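Local coordinates for bartonella effector protein (Bep) substrate of VirB T4SS (Bartonella sp. AR 15-3, PDB 4M16) that probably transfers AMP from ATP to tyrosine or threonine residues of target proteins, through the N-terminal Fic domain of a longer secreted Bartonella effector, at residues 51-56 / 171-176; 145-150 / 205-210. All coordinates share one frame; numbering follows the deposited sequence.

Contact 1. Residues 51-56 / 171-176; sequences EPLPET and AEAAGH
Leu-53 reaches from the loop between helices 30-48 and 59-70 to the last turn of helix 159-174, and its two methyl groups divide the task of meeting Ala-173 and Glu-172. CD1 lies against Ala-173, 3.9 Å from its CB and equally near its CA, an apolar packing of methyl on methyl that extends to the CA beneath. CD2 serves the other neighbour: it stands 3.6 Å from OE1 of Glu-172, touching the carboxylate end rather than the aliphatic part of that chain. Leu-53 reaches this place with CG opposite its own carbonyl carbon (chi1 -60°). Glu-172 runs out straight through chi1 and chi2 (-169° and -175°), which carries its carboxylate out to the CD2 methyl, the two side chains meeting at a slant. No hydrogen bond joins the two segments, and they bury just 138 Å² between them. Ala-173 has a further apolar neighbour in Phe-57, so the loop meets this small residue at more than one point. Beyond the touching residues the helix ends in a Schellman motif: Gly-175 takes a positive phi, and His-176 N bonds back to Ala-171 O at 2.9 Å. The ring of His-176 stacks with Phe-138, tying this terminus to helix 135-152, while Glu-51 forms a salt bridge with Arg-68 of helix 59-70. With no directional bond and little buried surface, the contact asks for apolar fit more than for a fixed orientation, and a directional polar hold on the loop comes instead from Glu-51.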
loop_
_atom_site.group_PDB
_atom_site.type_symbol
_atom_site.label_atom_id
_atom_site.label_comp_id
_atom_site.label_asym_id
_atom_site.label_seq_id
_atom_site.Cartn_x
_atom_site.Cartn_y
_atom_site.Cartn_z
ATOM N N GLU A 51 6.138 17.936 -5.819
ATOM C CA GLU A 51 4.870 18.383 -5.211
ATOM C C GLU A 51 4.998 18.518 -3.707
ATOM O O GLU A 51 5.778 17.799 -3.086
ATOM C CB GLU A 51 3.764 17.377 -5.500
ATOM C CG GLU A 51 3.477 17.314 -6.952
ATOM C CD GLU A 51 2.475 16.241 -7.292
ATOM O OE1 GLU A 51 1.495 16.075 -6.529
ATOM O OE2 GLU A 51 2.679 15.614 -8.365
ATOM N N PRO A 52 4.221 19.441 -3.130
ATOM C CA PRO A 52 4.362 19.680 -1.720
ATOM C C PRO A 52 3.861 18.499 -0.947
ATOM O O PRO A 52 3.049 17.723 -1.426
ATOM C CB PRO A 52 3.504 20.906 -1.434
ATOM C CG PRO A 52 3.126 21.467 -2.733
ATOM C CD PRO A 52 3.513 20.529 -3.819
ATOM N N LEU A 53 4.381 18.366 0.254
ATOM C CA LEU A 53 3.874 17.379 1.198
ATOM C C LEU A 53 2.534 17.858 1.748
ATOM O O LEU A 53 2.316 19.062 1.841
ATOM C CB LEU A 53 4.855 17.338 2.367
ATOM C CG LEU A 53 6.294 16.952 2.066
ATOM C CD1 LEU A 53 7.164 17.393 3.227
ATOM C CD2 LEU A 53 6.351 15.462 1.829
ATOM N N PRO A 54 1.643 16.958 2.140
ATOM C CA PRO A 54 0.376 17.412 2.742
ATOM C C PRO A 54 0.605 17.842 4.169
ATOM O O PRO A 54 1.621 17.480 4.750
ATOM C CB PRO A 54 -0.469 16.133 2.745
ATOM C CG PRO A 54 0.544 15.050 2.955
ATOM C CD PRO A 54 1.817 15.499 2.261
ATOM N N GLU A 55 -0.354 18.534 4.759
ATOM C CA GLU A 55 -0.307 18.811 6.195
ATOM C C GLU A 55 -0.632 17.588 7.038
ATOM O O GLU A 55 -0.095 17.404 8.113
ATOM C CB GLU A 55 -1.303 19.901 6.541
ATOM C CG GLU A 55 -1.289 20.279 8.020
ATOM C CD GLU A 55 -2.349 21.314 8.373
ATOM O OE1 GLU A 55 -3.153 21.674 7.483
ATOM O OE2 GLU A 55 -2.365 21.752 9.550
ATOM N N THR A 56 -1.522 16.750 6.545
ATOM C CA THR A 56 -2.007 15.621 7.328
ATOM C C THR A 56 -1.841 14.370 6.532
ATOM O O THR A 56 -2.325 14.282 5.386
ATOM C CB THR A 56 -3.486 15.825 7.684
ATOM O OG1 THR A 56 -3.573 17.053 8.378
ATOM C CG2 THR A 56 -4.059 14.671 8.563
ATOM N N ALA A 171 7.950 9.985 6.004
ATOM C CA ALA A 171 9.272 10.116 6.545
ATOM C C ALA A 171 9.940 11.460 6.174
ATOM O O ALA A 171 10.619 12.094 7.017
ATOM C CB ALA A 171 10.178 8.966 6.086
ATOM N N GLU A 172 9.836 11.862 4.908
ATOM C CA GLU A 172 10.365 13.164 4.502
ATOM C C GLU A 172 9.813 14.287 5.390
ATOM O O GLU A 172 10.561 15.165 5.851
ATOM C CB GLU A 172 9.980 13.476 3.057
ATOM C CG GLU A 172 10.708 14.663 2.490
ATOM C CD GLU A 172 10.231 15.032 1.111
ATOM O OE1 GLU A 172 9.474 14.284 0.468
ATOM O OE2 GLU A 172 10.617 16.110 0.655
ATOM N N ALA A 173 8.506 14.252 5.639
ATOM C CA ALA A 173 7.856 15.304 6.406
ATOM C C ALA A 173 8.276 15.338 7.881
ATOM O O ALA A 173 8.281 16.395 8.518
ATOM C CB ALA A 173 6.361 15.189 6.280
ATOM N N ALA A 174 8.660 14.167 8.376
ATOM C CA ALA A 174 9.058 13.940 9.765
ATOM C C ALA A 174 10.555 14.130 10.013
ATOM O O ALA A 174 11.022 14.000 11.142
ATOM C CB ALA A 174 8.632 12.534 10.145
ATOM N N GLY A 175 11.325 14.419 8.966
ATOM C CA GLY A 175 12.726 14.694 9.092
ATOM C C GLY A 175 13.582 13.438 9.049
ATOM O O GLY A 175 14.720 13.447 9.455
ATOM N N HIS A 176 13.043 12.351 8.537
ATOM C CA HIS A 176 13.819 11.141 8.333
ATOM C C HIS A 176 13.774 10.791 6.832
ATOM O O HIS A 176 13.444 11.623 5.986
ATOM C CB HIS A 176 13.247 10.030 9.207
ATOM C CG HIS A 176 13.172 10.386 10.652
ATOM N ND1 HIS A 176 14.267 10.320 11.472
ATOM C CD2 HIS A 176 12.166 10.880 11.413
ATOM C CE1 HIS A 176 13.942 10.726 12.688
ATOM N NE2 HIS A 176 12.677 11.090 12.679
#

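Contact 2. Residues 145-150 / 205-210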
loop_
_atom_site.group_PDB
_atom_site.type_symbol
_atom_site.label_atom_id
_atom_site.label_comp_id
_atom_site.label_asym_id
_atom_site.label_seq_id
_atom_site.Cartn_x
_atom_site.Cartn_y
_atom_site.Cartn_z
ATOM N N LEU A 145 2.719 0.988 12.216
ATOM C CA LEU A 145 1.764 1.607 11.316
ATOM C C LEU A 145 1.781 1.026 9.911
ATOM O O LEU A 145 0.717 0.792 9.298
ATOM C CB LEU A 145 1.979 3.136 11.285
ATOM C CG LEU A 145 1.254 3.938 12.359
ATOM C CD1 LEU A 145 1.823 5.354 12.310
ATOM C CD2 LEU A 145 -0.278 3.969 12.183
ATOM N N PHE A 146 2.985 0.787 9.397
ATOM C CA PHE A 146 3.136 0.108 8.104
ATOM C C PHE A 146 2.602 -1.345 8.052
ATOM O O PHE A 146 1.802 -1.666 7.143
ATOM C CB PHE A 146 4.585 0.194 7.603
ATOM C CG PHE A 146 4.751 -0.320 6.193
ATOM C CD1 PHE A 146 4.934 -1.669 5.967
ATOM C CD2 PHE A 146 4.747 0.533 5.127
ATOM C CE1 PHE A 146 5.050 -2.149 4.698
ATOM C CE2 PHE A 146 4.856 0.050 3.826
ATOM C CZ PHE A 146 5.052 -1.284 3.611
ATOM N N SER A 147 2.882 -2.134 9.079
ATOM C CA SER A 147 2.271 -3.468 9.186
ATOM C C SER A 147 0.745 -3.375 9.250
ATOM O O SER A 147 0.036 -4.198 8.674
ATOM C CB SER A 147 2.734 -4.223 10.410
ATOM O OG SER A 147 4.130 -4.420 10.364
ATOM N N PHE A 148 0.234 -2.381 9.958
ATOM C CA PHE A 148 -1.200 -2.250 10.122
ATOM C C PHE A 148 -1.824 -1.922 8.746
ATOM O O PHE A 148 -2.736 -2.597 8.303
ATOM C CB PHE A 148 -1.537 -1.197 11.198
ATOM C CG PHE A 148 -3.037 -0.981 11.441
ATOM C CD1 PHE A 148 -3.962 -2.014 11.320
ATOM C CD2 PHE A 148 -3.504 0.280 11.886
ATOM C CE1 PHE A 148 -5.322 -1.799 11.598
ATOM C CE2 PHE A 148 -4.854 0.491 12.137
ATOM C CZ PHE A 148 -5.760 -0.562 12.000
ATOM N N LEU A 149 -1.294 -0.916 8.050
ATOM C CA LEU A 149 -1.833 -0.565 6.769
ATOM C C LEU A 149 -1.688 -1.720 5.756
ATOM O O LEU A 149 -2.623 -1.966 5.002
ATOM C CB LEU A 149 -1.226 0.748 6.238
ATOM C CG LEU A 149 -1.787 1.180 4.862
ATOM C CD1 LEU A 149 -3.264 1.451 4.968
ATOM C CD2 LEU A 149 -1.025 2.375 4.302
ATOM N N ASN A 150 -0.543 -2.415 5.747
ATOM C CA ASN A 150 -0.336 -3.588 4.901
ATOM C C ASN A 150 -1.479 -4.604 5.158
ATOM O O ASN A 150 -2.046 -5.148 4.227
ATOM C CB ASN A 150 1.032 -4.231 5.128
ATOM C CG ASN A 150 1.272 -5.403 4.205
ATOM O OD1 ASN A 150 1.324 -5.231 2.961
ATOM N ND2 ASN A 150 1.373 -6.596 4.776
ATOM N N GLN A 205 9.781 -8.095 14.246
ATOM C CA GLN A 205 11.183 -8.130 13.777
ATOM C C GLN A 205 11.335 -8.299 12.271
ATOM O O GLN A 205 12.310 -7.787 11.652
ATOM C CB GLN A 205 11.985 -9.218 14.508
ATOM C CG GLN A 205 13.451 -9.183 14.180
ATOM C CD GLN A 205 14.075 -7.847 14.538
ATOM O OE1 GLN A 205 14.011 -7.415 15.698
ATOM N NE2 GLN A 205 14.677 -7.185 13.545
ATOM N N ALA A 206 10.416 -9.051 11.660
ATOM C CA ALA A 206 10.446 -9.153 10.197
ATOM C C ALA A 206 10.407 -7.747 9.541
ATOM O O ALA A 206 11.198 -7.363 8.679
ATOM C CB ALA A 206 9.259 -9.985 9.698
ATOM N N MET A 207 9.464 -6.954 9.980
ATOM C CA MET A 207 9.303 -5.641 9.378
ATOM C C MET A 207 10.361 -4.631 9.856
ATOM O O MET A 207 10.789 -3.759 9.081
ATOM C CB MET A 207 7.881 -5.190 9.711
ATOM C CG MET A 207 7.405 -3.924 9.025
ATOM S SD MET A 207 7.392 -4.081 7.256
ATOM C CE MET A 207 5.985 -5.154 6.969
ATOM N N LYS A 208 10.815 -4.746 11.099
ATOM C CA LYS A 208 11.861 -3.843 11.605
ATOM C C LYS A 208 13.171 -3.934 10.797
ATOM O O LYS A 208 13.799 -2.906 10.537
ATOM C CB LYS A 208 12.167 -4.121 13.048
ATOM C CG LYS A 208 13.145 -3.108 13.659
ATOM C CD LYS A 208 13.248 -3.300 15.155
ATOM C CE LYS A 208 14.313 -2.414 15.766
ATOM N NZ LYS A 208 14.296 -2.576 17.226
ATOM N N SER A 209 13.581 -5.146 10.408
ATOM C CA SER A 209 14.818 -5.324 9.601
ATOM C C SER A 209 14.690 -4.588 8.295
ATOM O O SER A 209 15.617 -3.886 7.880
ATOM C CB SER A 209 15.119 -6.786 9.251
ATOM O OG SER A 209 14.743 -7.612 10.318
ATOM N N LEU A 210 13.520 -4.705 7.679
ATOM C CA LEU A 210 13.263 -3.965 6.416
ATOM C C LEU A 210 13.390 -2.478 6.633
ATOM O O LEU A 210 14.045 -1.785 5.867
ATOM C CB LEU A 210 11.905 -4.288 5.829
ATOM C CG LEU A 210 11.520 -3.446 4.579
ATOM C CD1 LEU A 210 12.398 -3.851 3.393
ATOM C CD2 LEU A 210 10.054 -3.558 4.189
#
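A Met-aromatic contact between Phe-146 and Met-207 joins two helices of the Fic domain, 135-152, which leads into the HPFRAGN signature of the Fic family, and 200-214, in the C-terminal part of the modelled chain. The sulfur SD of Met-207 lies 3.7 Å from Phe-146 CD1. Measured to the centroid of the same ring, SD is 4.7 Å away and 61° off the ring normal, an oblique approach. Apolar packing runs alongside it: the methyl CE of Met-207 sits 3.8 Å from CD1 of Phe-146 and also meets CE1, so sulfur and methyl both touch the CD1-CE1 bond of the ring. The Met-207 side chain leaves its helix with CG opposite the backbone N and then bends at chi2 and chi3, which brings SD and CE up to the phenylalanine; the two side chains meet at about a right angle. The same ring has edge-to-face partners in Phe-167 and Phe-211, making the contact one piece of a buried aromatic cluster. Polar atoms contribute by contact rather than by bonding across the interface. Ser-147 OG, which is hydrogen-bonded to Val-143 O one turn earlier in its own helix, comes within 3.6 Å of Met-207 CG, so a hydroxyl already engaged by its helix packs against methylene groups. On helix 200-214, Gln-205 O takes two donors from Ser-209: the backbone N at 3.2 Å and the hydroxyl OG at 2.8 Å, with a C=O...OG angle of 159°.

From the N terminus, the chain passes helix 30-48 and enters the loop of 51-56, whose partner comes only at 171-176, at the end of helix 159-174; there contact 1 closes a loop of 114 intervening residues. Within that span lies 145-150 on helix 135-152, whose partner 205-210 follows on helix 200-214. Contact 2 therefore opens inside the first loop and closes beyond it, so that the two cross. Contact 1 fastens the loop between helices 30-48 and 59-70 to the surface end of helix 159-174, whereas contact 2 packs the last helix, 200-214, against buried residues of helix 135-152, three helices earlier. Their centres lie 20 Å apart and their nearest atoms about 10 Å.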